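Local coordinates for EGF family domain-containing protein (Toxoplasma gondii, PDB 4Z80) that binds a RON2L1 peptide as an AMA-family protein and probably takes part in moving-junction formation during host-cell invasion, at residues N119-N124 with F151-G156. Sequence-based numbering, arbitrary orientation.
Sequences NEIHAN and FAMYAG
Two irregular chain pieces, 119-124 and 151-156, run with end-to-end directions 84° apart and are joined at the backbone by a single beta bridge between Glu120 and Ala152. Ala152 N-H donates nearly straight to Asn119 O (N to O 3.0 Å), from above the carbonyl plane. The return bond, from Ile121 N to Ala152 O (2.9 Å), lies in the plane of its carbonyl, and the CA-H of Glu120 leans on that same oxygen.

Glu120, extended past CG, runs alongside the backbone of 153-155 and sets its carboxylate almost perpendicular to the Tyr154 ring. Glu120 OE1 comes to the ring edge, 3.5 Å from Tyr154 CD1, and is hydrogen-bonded to Tyr220 N. Glu120 OE2 accepts a weak bond from Ala155 N (3.0 Å) and one from a water that also donates to Met153 O. A buried acid is thus met by donors at both oxygens, consistent with a charged carboxylate.

Ile121 crosses the Tyr154 ring at about a right angle, CG1 in the crowded position between backbone N and carbonyl carbon (chi1 65°), which lays it over one face in a CH-pi contact, 4.0 Å from the centroid and offset toward the rim. Ile121 CD1 carries on past the rim beside CE2 and CZ and reaches Met153 SD at 4.1 Å, while CG2 packs on the backbone of Phe151 and Ala152. At the far end, Tyr154 OH accepts the N-H of Ala123 (3.1 Å) and has a weak second bond with Glu143.

Met153 and Phe151 both start out away from 119-124; Met153 also packs on Leu291, and the Phe151 ring meets Tyr294 edge-to-face. Altogether, a single parallel beta bridge ties two parts of one long loop, between strands 101-104 and 160-161, inside the AMA ectodomain.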
ATOM      1  N   ASN A 119     -12.259   2.911  -6.368  1.00 11.54           N
ATOM      2  CA  ASN A 119     -12.975   4.181  -6.235  1.00 12.31           C
ATOM      3  C   ASN A 119     -12.315   5.029  -5.158  1.00 11.46           C
ATOM      4  O   ASN A 119     -11.733   4.494  -4.212  1.00 11.13           O
ATOM      5  CB  ASN A 119     -14.443   3.967  -5.877  1.00 11.62           C
ATOM      6  CG  ASN A 119     -15.208   3.188  -6.927  1.00 13.38           C
ATOM      7  OD1 ASN A 119     -14.683   2.842  -7.987  1.00 14.33           O
ATOM      8  ND2 ASN A 119     -16.471   2.895  -6.622  1.00 14.63           N
ATOM      9  N   GLU A 120     -12.391   6.350  -5.284  1.00 12.70           N
ATOM     10  CA  GLU A 120     -11.804   7.207  -4.271  1.00 11.05           C
ATOM     11  C   GLU A 120     -12.533   7.122  -2.937  1.00 11.71           C
ATOM     12  O   GLU A 120     -13.696   6.712  -2.857  1.00 12.50           O
ATOM     13  CB  GLU A 120     -11.782   8.662  -4.736  1.00 14.16           C
ATOM     14  CG  GLU A 120     -10.682   8.959  -5.732  1.00 12.49           C
ATOM     15  CD  GLU A 120     -10.550  10.439  -6.032  1.00 12.54           C
ATOM     16  OE1 GLU A 120     -11.261  11.246  -5.404  1.00 12.78           O
ATOM     17  OE2 GLU A 120      -9.733  10.786  -6.904  1.00 14.25           O
ATOM     18  N   ILE A 121     -11.832   7.537  -1.890  1.00 11.18           N
ATOM     19  CA  ILE A 121     -12.413   7.663  -0.560  1.00 11.39           C
ATOM     20  C   ILE A 121     -13.392   8.824  -0.462  1.00 13.55           C
ATOM     21  O   ILE A 121     -13.428   9.711  -1.325  1.00 13.31           O
ATOM     22  CB  ILE A 121     -11.304   7.843   0.515  1.00 11.76           C
ATOM     23  CG1 ILE A 121     -10.548   9.174   0.319  1.00 12.10           C
ATOM     24  CG2 ILE A 121     -10.345   6.660   0.475  1.00 12.99           C
ATOM     25  CD1 ILE A 121      -9.497   9.467   1.397  1.00 13.49           C
ATOM     26  N   HIS A 122     -14.186   8.801   0.605  1.00 14.88           N
ATOM     27  CA  HIS A 122     -15.068   9.899   0.971  1.00 13.51           C
ATOM     28  C   HIS A 122     -14.768  10.262   2.426  1.00 13.53           C
ATOM     29  O   HIS A 122     -15.542   9.939   3.326  1.00 16.48           O
ATOM     30  CB  HIS A 122     -16.540   9.516   0.794  1.00 15.75           C
ATOM     31  CG  HIS A 122     -17.488  10.656   1.007  1.00 12.85           C
ATOM     32  ND1 HIS A 122     -18.285  11.152  -0.002  1.00 16.53           N
ATOM     33  CD2 HIS A 122     -17.742  11.422   2.095  1.00 16.67           C
ATOM     34  CE1 HIS A 122     -18.999  12.165   0.459  1.00 16.51           C
ATOM     35  NE2 HIS A 122     -18.685  12.354   1.728  1.00 16.22           N
ATOM     36  N   ALA A 123     -13.633  10.916   2.660  1.00 13.36           N
ATOM     37  CA  ALA A 123     -13.229  11.236   4.027  1.00 12.15           C
ATOM     38  C   ALA A 123     -13.676  12.632   4.476  1.00 15.12           C
ATOM     39  O   ALA A 123     -13.227  13.119   5.512  1.00 16.84           O
ATOM     40  CB  ALA A 123     -11.713  11.100   4.173  1.00 14.03           C
ATOM     41  N   ASN A 124     -14.564  13.263   3.706  1.00 15.43           N
ATOM     42  CA  ASN A 124     -15.101  14.588   4.031  1.00 16.07           C
ATOM     43  C   ASN A 124     -13.986  15.637   4.058  1.00 14.75           C
ATOM     44  O   ASN A 124     -13.818  16.375   5.036  1.00 19.33           O
ATOM     45  CB  ASN A 124     -15.858  14.555   5.360  1.00 16.86           C
ATOM     46  CG  ASN A 124     -17.029  13.589   5.337  1.00 23.95           C
ATOM     47  OD1 ASN A 124     -17.867  13.641   4.437  1.00 27.20           O
ATOM     48  ND2 ASN A 124     -17.076  12.689   6.310  1.00 31.06           N
ATOM     49  N   PHE A 151     -11.227   2.918  -1.616  1.00 10.30           N
ATOM     50  CA  PHE A 151     -10.072   3.135  -0.742  1.00 10.03           C
ATOM     51  C   PHE A 151      -8.989   4.009  -1.361  1.00 11.72           C
ATOM     52  O   PHE A 151      -7.975   4.269  -0.718  1.00 12.80           O
ATOM     53  CB  PHE A 151      -9.453   1.788  -0.362  1.00 13.09           C
ATOM     54  CG  PHE A 151      -9.700   1.379   1.053  1.00 11.67           C
ATOM     55  CD1 PHE A 151     -10.985   1.316   1.554  1.00 12.05           C
ATOM     56  CD2 PHE A 151      -8.643   1.018   1.870  1.00 13.26           C
ATOM     57  CE1 PHE A 151     -11.216   0.925   2.854  1.00 14.21           C
ATOM     58  CE2 PHE A 151      -8.868   0.616   3.169  1.00 14.35           C
ATOM     59  CZ  PHE A 151     -10.154   0.571   3.659  1.00 12.51           C
ATOM     60  N   ALA A 152      -9.183   4.462  -2.598  1.00 10.78           N
ATOM     61  CA  ALA A 152      -8.116   5.177  -3.291  1.00 11.72           C
ATOM     62  C   ALA A 152      -8.010   6.623  -2.836  1.00 11.94           C
ATOM     63  O   ALA A 152      -9.006   7.298  -2.628  1.00 11.24           O
ATOM     64  CB  ALA A 152      -8.333   5.127  -4.791  1.00 13.32           C
ATOM     65  N   MET A 153      -6.782   7.104  -2.702  1.00 11.03           N
ATOM     66  CA  MET A 153      -6.564   8.490  -2.314  1.00 10.43           C
ATOM     67  C   MET A 153      -7.041   9.422  -3.428  1.00 12.39           C
ATOM     68  O   MET A 153      -7.079   9.039  -4.598  1.00 12.15           O
ATOM     69  CB  MET A 153      -5.086   8.726  -1.994  1.00 10.72           C
ATOM     70  CG  MET A 153      -4.764  10.098  -1.429  1.00 11.10           C
ATOM     71  SD  MET A 153      -5.793  10.473   0.001  1.00 12.59           S
ATOM     72  CE  MET A 153      -5.126  12.075   0.461  1.00 13.91           C
ATOM     73  N   TYR A 154      -7.408  10.641  -3.041  1.00 11.29           N
ATOM     74  CA  TYR A 154      -7.781  11.681  -3.996  1.00 11.86           C
ATOM     75  C   TYR A 154      -6.724  11.811  -5.078  1.00 10.97           C
ATOM     76  O   TYR A 154      -5.536  11.614  -4.834  1.00 13.71           O
ATOM     77  CB  TYR A 154      -7.981  13.018  -3.273  1.00 13.60           C
ATOM     78  CG  TYR A 154      -8.946  12.922  -2.112  1.00 11.59           C
ATOM     79  CD1 TYR A 154     -10.301  12.699  -2.329  1.00 13.04           C
ATOM     80  CD2 TYR A 154      -8.504  13.047  -0.807  1.00 13.13           C
ATOM     81  CE1 TYR A 154     -11.189  12.597  -1.276  1.00 12.07           C
ATOM     82  CE2 TYR A 154      -9.386  12.958   0.258  1.00 14.58           C
ATOM     83  CZ  TYR A 154     -10.725  12.731   0.019  1.00 11.74           C
ATOM     84  OH  TYR A 154     -11.610  12.640   1.080  1.00 14.07           O
ATOM     85  N   ALA A 155      -7.167  12.143  -6.286  1.00 13.40           N
ATOM     86  CA  ALA A 155      -6.264  12.181  -7.429  1.00 12.69           C
ATOM     87  C   ALA A 155      -5.172  13.232  -7.286  1.00 13.71           C
ATOM     88  O   ALA A 155      -4.052  13.041  -7.758  1.00 14.40           O
ATOM     89  CB  ALA A 155      -7.047  12.439  -8.691  1.00 14.33           C
ATOM     90  N   GLY A 156      -5.508  14.347  -6.660  1.00 13.30           N
ATOM     91  CA  GLY A 156      -4.570  15.440  -6.510  1.00 13.62           C
ATOM     92  C   GLY A 156      -5.192  16.551  -5.696  1.00 13.43           C
ATOM     93  O   GLY A 156      -6.351  16.461  -5.278  1.00 15.18           O
TER
HETATM   94  O   HOH W   1      -7.697   8.993  -7.293  1.00 13.69           O